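Local coordinates for protein trans-4-hydroxy-L-proline dehydratase (Clostridioides difficile 70-100-2010, PDB 6VXC) that uses a glycyl radical to dehydrate trans-4-hydroxy-L-proline to (S)-1-pyrroline-5-carboxylate in anaerobic breakdown of hydroxyproline, at residues Asn759-Pro773 against Phe790-Arg804. Sequence-based numbering, arbitrary orientation.
Sequences NVFDKNVLLEAQKNP and FNNLSRTLQDEIIGR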
# COMPACT_ATOMS: atom_id res chain seq x y z
N ASN A 759 3.79 18.11 2.44
CA ASN A 759 4.66 18.66 1.41
C ASN A 759 5.20 20.01 1.88
O ASN A 759 4.48 20.80 2.49
CB ASN A 759 3.92 18.84 0.08
CG ASN A 759 4.08 17.64 -0.85
OD1 ASN A 759 5.19 17.15 -1.06
ND2 ASN A 759 2.98 17.19 -1.42
N VAL A 760 6.48 20.25 1.61
CA VAL A 760 7.09 21.56 1.84
C VAL A 760 7.98 21.87 0.64
O VAL A 760 9.17 21.53 0.65
CB VAL A 760 7.90 21.58 3.14
CG1 VAL A 760 8.49 23.01 3.42
CG2 VAL A 760 7.07 21.09 4.30
N PHE A 761 7.44 22.51 -0.38
CA PHE A 761 8.22 22.74 -1.58
C PHE A 761 8.02 24.17 -2.06
O PHE A 761 7.05 24.84 -1.72
CB PHE A 761 7.88 21.75 -2.71
CG PHE A 761 6.41 21.72 -3.12
CD1 PHE A 761 5.86 22.75 -3.87
CD2 PHE A 761 5.62 20.62 -2.82
CE1 PHE A 761 4.52 22.70 -4.27
CE2 PHE A 761 4.28 20.55 -3.21
CZ PHE A 761 3.73 21.60 -3.94
N ASP A 762 8.99 24.64 -2.82
CA ASP A 762 8.88 25.90 -3.53
C ASP A 762 8.16 25.67 -4.85
O ASP A 762 8.67 24.93 -5.70
CB ASP A 762 10.26 26.50 -3.78
CG ASP A 762 10.55 27.68 -2.91
OD1 ASP A 762 11.08 27.48 -1.80
OD2 ASP A 762 10.24 28.81 -3.35
N LYS A 763 7.00 26.29 -5.01
CA LYS A 763 6.22 26.11 -6.23
C LYS A 763 7.07 26.35 -7.48
O LYS A 763 6.97 25.59 -8.45
CB LYS A 763 5.01 27.05 -6.21
CG LYS A 763 4.14 27.02 -7.45
CD LYS A 763 2.91 27.91 -7.26
CE LYS A 763 2.24 28.28 -8.58
NZ LYS A 763 1.41 27.24 -9.24
N ASN A 764 7.93 27.36 -7.46
CA ASN A 764 8.68 27.69 -8.66
C ASN A 764 9.65 26.58 -9.05
O ASN A 764 9.89 26.37 -10.24
CB ASN A 764 9.44 29.01 -8.48
CG ASN A 764 8.51 30.16 -8.19
OD1 ASN A 764 7.42 30.26 -8.76
ND2 ASN A 764 8.94 31.07 -7.32
N VAL A 765 10.19 25.86 -8.07
CA VAL A 765 11.04 24.71 -8.38
C VAL A 765 10.24 23.66 -9.14
O VAL A 765 10.73 23.08 -10.11
CB VAL A 765 11.66 24.14 -7.09
CG1 VAL A 765 12.35 22.82 -7.36
CG2 VAL A 765 12.64 25.14 -6.47
N LEU A 766 9.01 23.38 -8.70
CA LEU A 766 8.23 22.36 -9.39
C LEU A 766 7.91 22.82 -10.81
O LEU A 766 7.95 22.03 -11.75
CB LEU A 766 6.93 22.07 -8.63
CG LEU A 766 6.97 21.28 -7.31
CD1 LEU A 766 5.94 20.18 -7.20
CD2 LEU A 766 8.35 20.81 -6.93
N LEU A 767 7.56 24.10 -10.97
CA LEU A 767 7.27 24.63 -12.30
C LEU A 767 8.49 24.55 -13.21
O LEU A 767 8.38 24.19 -14.38
CB LEU A 767 6.75 26.06 -12.18
CG LEU A 767 5.40 26.19 -11.47
CD1 LEU A 767 5.04 27.64 -11.30
CD2 LEU A 767 4.32 25.46 -12.23
N GLU A 768 9.67 24.87 -12.67
CA GLU A 768 10.90 24.72 -13.44
C GLU A 768 11.14 23.26 -13.80
O GLU A 768 11.57 22.95 -14.91
CB GLU A 768 12.09 25.27 -12.66
CG GLU A 768 12.45 26.70 -12.99
CD GLU A 768 12.69 26.90 -14.49
OE1 GLU A 768 12.04 27.78 -15.08
OE2 GLU A 768 13.49 26.13 -15.07
N ALA A 769 10.85 22.35 -12.86
CA ALA A 769 11.06 20.94 -13.15
C ALA A 769 10.17 20.46 -14.28
O ALA A 769 10.56 19.54 -15.01
CB ALA A 769 10.83 20.10 -11.89
N GLN A 770 8.98 21.04 -14.43
CA GLN A 770 8.13 20.68 -15.57
C GLN A 770 8.73 21.15 -16.89
O GLN A 770 8.59 20.47 -17.91
CB GLN A 770 6.73 21.27 -15.40
CG GLN A 770 5.93 20.68 -14.27
CD GLN A 770 4.53 21.28 -14.20
OE1 GLN A 770 4.36 22.50 -14.28
NE2 GLN A 770 3.52 20.42 -14.06
N LYS A 771 9.38 22.32 -16.89
CA LYS A 771 9.97 22.82 -18.13
C LYS A 771 11.26 22.10 -18.49
O LYS A 771 11.54 21.92 -19.67
CB LYS A 771 10.28 24.32 -18.05
CG LYS A 771 9.10 25.26 -17.96
CD LYS A 771 9.61 26.61 -17.48
CE LYS A 771 10.64 27.18 -18.48
NZ LYS A 771 11.56 28.23 -17.90
N ASN A 772 12.05 21.72 -17.49
CA ASN A 772 13.37 21.13 -17.71
C ASN A 772 13.55 19.96 -16.77
O ASN A 772 14.30 20.03 -15.79
CB ASN A 772 14.48 22.17 -17.51
CG ASN A 772 14.47 23.27 -18.57
OD1 ASN A 772 14.24 24.45 -18.27
ND2 ASN A 772 14.77 22.89 -19.81
N PRO A 773 12.88 18.84 -17.04
CA PRO A 773 12.93 17.71 -16.11
C PRO A 773 14.34 17.20 -15.86
O PRO A 773 14.63 16.72 -14.76
CB PRO A 773 12.06 16.65 -16.80
CG PRO A 773 11.26 17.40 -17.80
CD PRO A 773 12.05 18.56 -18.22
N PHE A 790 9.24 13.57 -8.70
CA PHE A 790 8.33 14.42 -9.45
C PHE A 790 8.29 14.05 -10.93
O PHE A 790 7.22 14.03 -11.54
CB PHE A 790 8.76 15.89 -9.24
CG PHE A 790 7.85 16.90 -9.87
CD1 PHE A 790 6.62 17.19 -9.33
CD2 PHE A 790 8.28 17.63 -10.98
CE1 PHE A 790 5.78 18.14 -9.91
CE2 PHE A 790 7.47 18.60 -11.56
CZ PHE A 790 6.22 18.85 -11.03
N ASN A 791 9.44 13.69 -11.50
CA ASN A 791 9.54 13.30 -12.90
C ASN A 791 8.85 11.97 -13.22
O ASN A 791 8.68 11.66 -14.40
CB ASN A 791 11.01 13.20 -13.35
CG ASN A 791 11.67 14.56 -13.51
OD1 ASN A 791 11.01 15.60 -13.54
ND2 ASN A 791 13.00 14.55 -13.68
N ASN A 792 8.50 11.16 -12.21
CA ASN A 792 7.74 9.93 -12.44
C ASN A 792 6.24 10.17 -12.54
O ASN A 792 5.49 9.22 -12.74
CB ASN A 792 7.99 8.91 -11.33
CG ASN A 792 9.34 8.22 -11.48
OD1 ASN A 792 9.90 8.17 -12.56
ND2 ASN A 792 9.84 7.67 -10.38
N LEU A 793 5.78 11.40 -12.37
CA LEU A 793 4.37 11.70 -12.31
C LEU A 793 3.88 12.27 -13.65
O LEU A 793 4.60 13.00 -14.33
CB LEU A 793 4.09 12.68 -11.18
CG LEU A 793 4.83 12.39 -9.85
CD1 LEU A 793 4.54 13.49 -8.87
CD2 LEU A 793 4.44 11.03 -9.25
N SER A 794 2.65 11.92 -14.02
CA SER A 794 2.04 12.53 -15.19
C SER A 794 1.88 14.03 -14.96
O SER A 794 1.87 14.51 -13.82
CB SER A 794 0.67 11.92 -15.47
OG SER A 794 -0.29 12.44 -14.56
N ARG A 795 1.76 14.77 -16.06
CA ARG A 795 1.51 16.20 -15.95
C ARG A 795 0.26 16.49 -15.11
O ARG A 795 0.23 17.45 -14.33
CB ARG A 795 1.39 16.80 -17.35
CG ARG A 795 0.96 18.25 -17.36
CD ARG A 795 1.96 19.13 -16.64
NE ARG A 795 1.40 20.47 -16.48
CZ ARG A 795 1.78 21.54 -17.16
NH1 ARG A 795 2.77 21.46 -18.05
NH2 ARG A 795 1.17 22.70 -16.93
N THR A 796 -0.78 15.69 -15.28
CA THR A 796 -2.00 15.90 -14.51
C THR A 796 -1.75 15.73 -13.01
O THR A 796 -2.17 16.56 -12.21
CB THR A 796 -3.10 14.94 -14.98
OG1 THR A 796 -3.36 15.16 -16.37
CG2 THR A 796 -4.35 15.14 -14.18
N LEU A 797 -1.02 14.67 -12.63
CA LEU A 797 -0.73 14.46 -11.21
C LEU A 797 0.20 15.54 -10.67
O LEU A 797 -0.00 16.05 -9.57
CB LEU A 797 -0.11 13.07 -11.02
CG LEU A 797 0.32 12.67 -9.61
CD1 LEU A 797 -0.78 12.93 -8.57
CD2 LEU A 797 0.74 11.21 -9.61
N GLN A 798 1.22 15.91 -11.44
CA GLN A 798 2.07 17.04 -11.06
C GLN A 798 1.24 18.28 -10.77
O GLN A 798 1.43 18.95 -9.74
CB GLN A 798 3.08 17.33 -12.16
CG GLN A 798 4.14 16.28 -12.35
CD GLN A 798 5.08 16.64 -13.49
OE1 GLN A 798 4.78 17.54 -14.27
NE2 GLN A 798 6.22 15.96 -13.57
N ASP A 799 0.32 18.61 -11.68
CA ASP A 799 -0.52 19.79 -11.49
C ASP A 799 -1.47 19.64 -10.31
O ASP A 799 -1.85 20.64 -9.70
CB ASP A 799 -1.30 20.09 -12.78
CG ASP A 799 -0.40 20.64 -13.90
OD1 ASP A 799 0.77 20.97 -13.62
OD2 ASP A 799 -0.87 20.74 -15.05
N GLU A 800 -1.91 18.42 -10.01
CA GLU A 800 -2.74 18.22 -8.82
C GLU A 800 -1.95 18.62 -7.57
O GLU A 800 -2.42 19.42 -6.76
CB GLU A 800 -3.21 16.76 -8.76
CG GLU A 800 -4.26 16.44 -7.68
CD GLU A 800 -3.65 16.15 -6.29
OE1 GLU A 800 -3.87 16.93 -5.35
OE2 GLU A 800 -2.95 15.13 -6.15
N ILE A 801 -0.72 18.13 -7.46
CA ILE A 801 0.12 18.42 -6.30
C ILE A 801 0.40 19.92 -6.18
O ILE A 801 0.33 20.49 -5.09
CB ILE A 801 1.43 17.61 -6.38
CG1 ILE A 801 1.12 16.11 -6.22
CG2 ILE A 801 2.49 18.14 -5.36
CD1 ILE A 801 2.23 15.21 -6.64
N ILE A 802 0.72 20.56 -7.30
CA ILE A 802 1.01 21.99 -7.31
C ILE A 802 -0.21 22.80 -6.88
O ILE A 802 -0.07 23.89 -6.31
CB ILE A 802 1.50 22.43 -8.70
CG1 ILE A 802 2.85 21.80 -9.03
CG2 ILE A 802 1.55 23.95 -8.78
CD1 ILE A 802 3.27 21.92 -10.50
N GLY A 803 -1.41 22.32 -7.20
CA GLY A 803 -2.64 23.01 -6.86
C GLY A 803 -3.08 22.84 -5.42
O GLY A 803 -4.02 23.53 -5.01
N ARG A 804 -2.43 21.98 -4.65
CA ARG A 804 -2.82 21.81 -3.26
C ARG A 804 -2.56 23.11 -2.49
O ARG A 804 -1.68 23.89 -2.84
CB ARG A 804 -2.07 20.63 -2.62
CG ARG A 804 -2.40 19.28 -3.24
CD ARG A 804 -1.57 18.15 -2.64
NE ARG A 804 -1.73 16.88 -3.34
CZ ARG A 804 -1.05 15.77 -3.04
NH1 ARG A 804 -0.17 15.77 -2.04
NH2 ARG A 804 -1.26 14.66 -3.73
O HOH W 1 0.51 17.82 -0.13
O HOH W 2 8.97 16.63 -14.82
O HOH W 3 1.78 23.81 -13.99
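Gln-770 NE2 spends both of its hydrogens on helix 795-803, donating to Asp-799 OD1 at 2.8 Å and to Gln-798 OE1 at 3.2 Å. Both acceptors lie in the plane of its amide, which holds the group against rotation, and Asp-799 OD1 is met on its syn side. A water joins Gln-770 OE1 to the same Asp-799 OD1, while Asp-799 OD2 takes a salt bridge from Arg-795 NE (2.7 Å), whose guanidinium lies with one face against the Gln-770 amide. Helices 763-771 and 795-803 run antiparallel (167°) within the C-terminal glycine-radical region, and the link between them carries Gly-785, which bears the radical in the activated enzyme. They pack knobs-into-holes: Gln-770 fits among Arg-795, Gln-798, Asp-799 and Ile-802, and Ile-802 among residues including Lys-763, Leu-766 and Leu-767. The first torsion of Phe-790 (chi1 -176°) swings its ring toward helix 763-771, where CE1 meets Leu-766 CD1 at 3.4 Å; Gln-798 NE2 lies over one face and donates to Phe-790 O. At one end Asn-791 ND2 donates to Pro-773 O (2.9 Å); at the other, a water accepts from Asn-759 ND2 and Arg-804 NH1, while Asn-759 OD1 accepts from Arg-782 N and Arg-804 NH2 donates to Val-783 O.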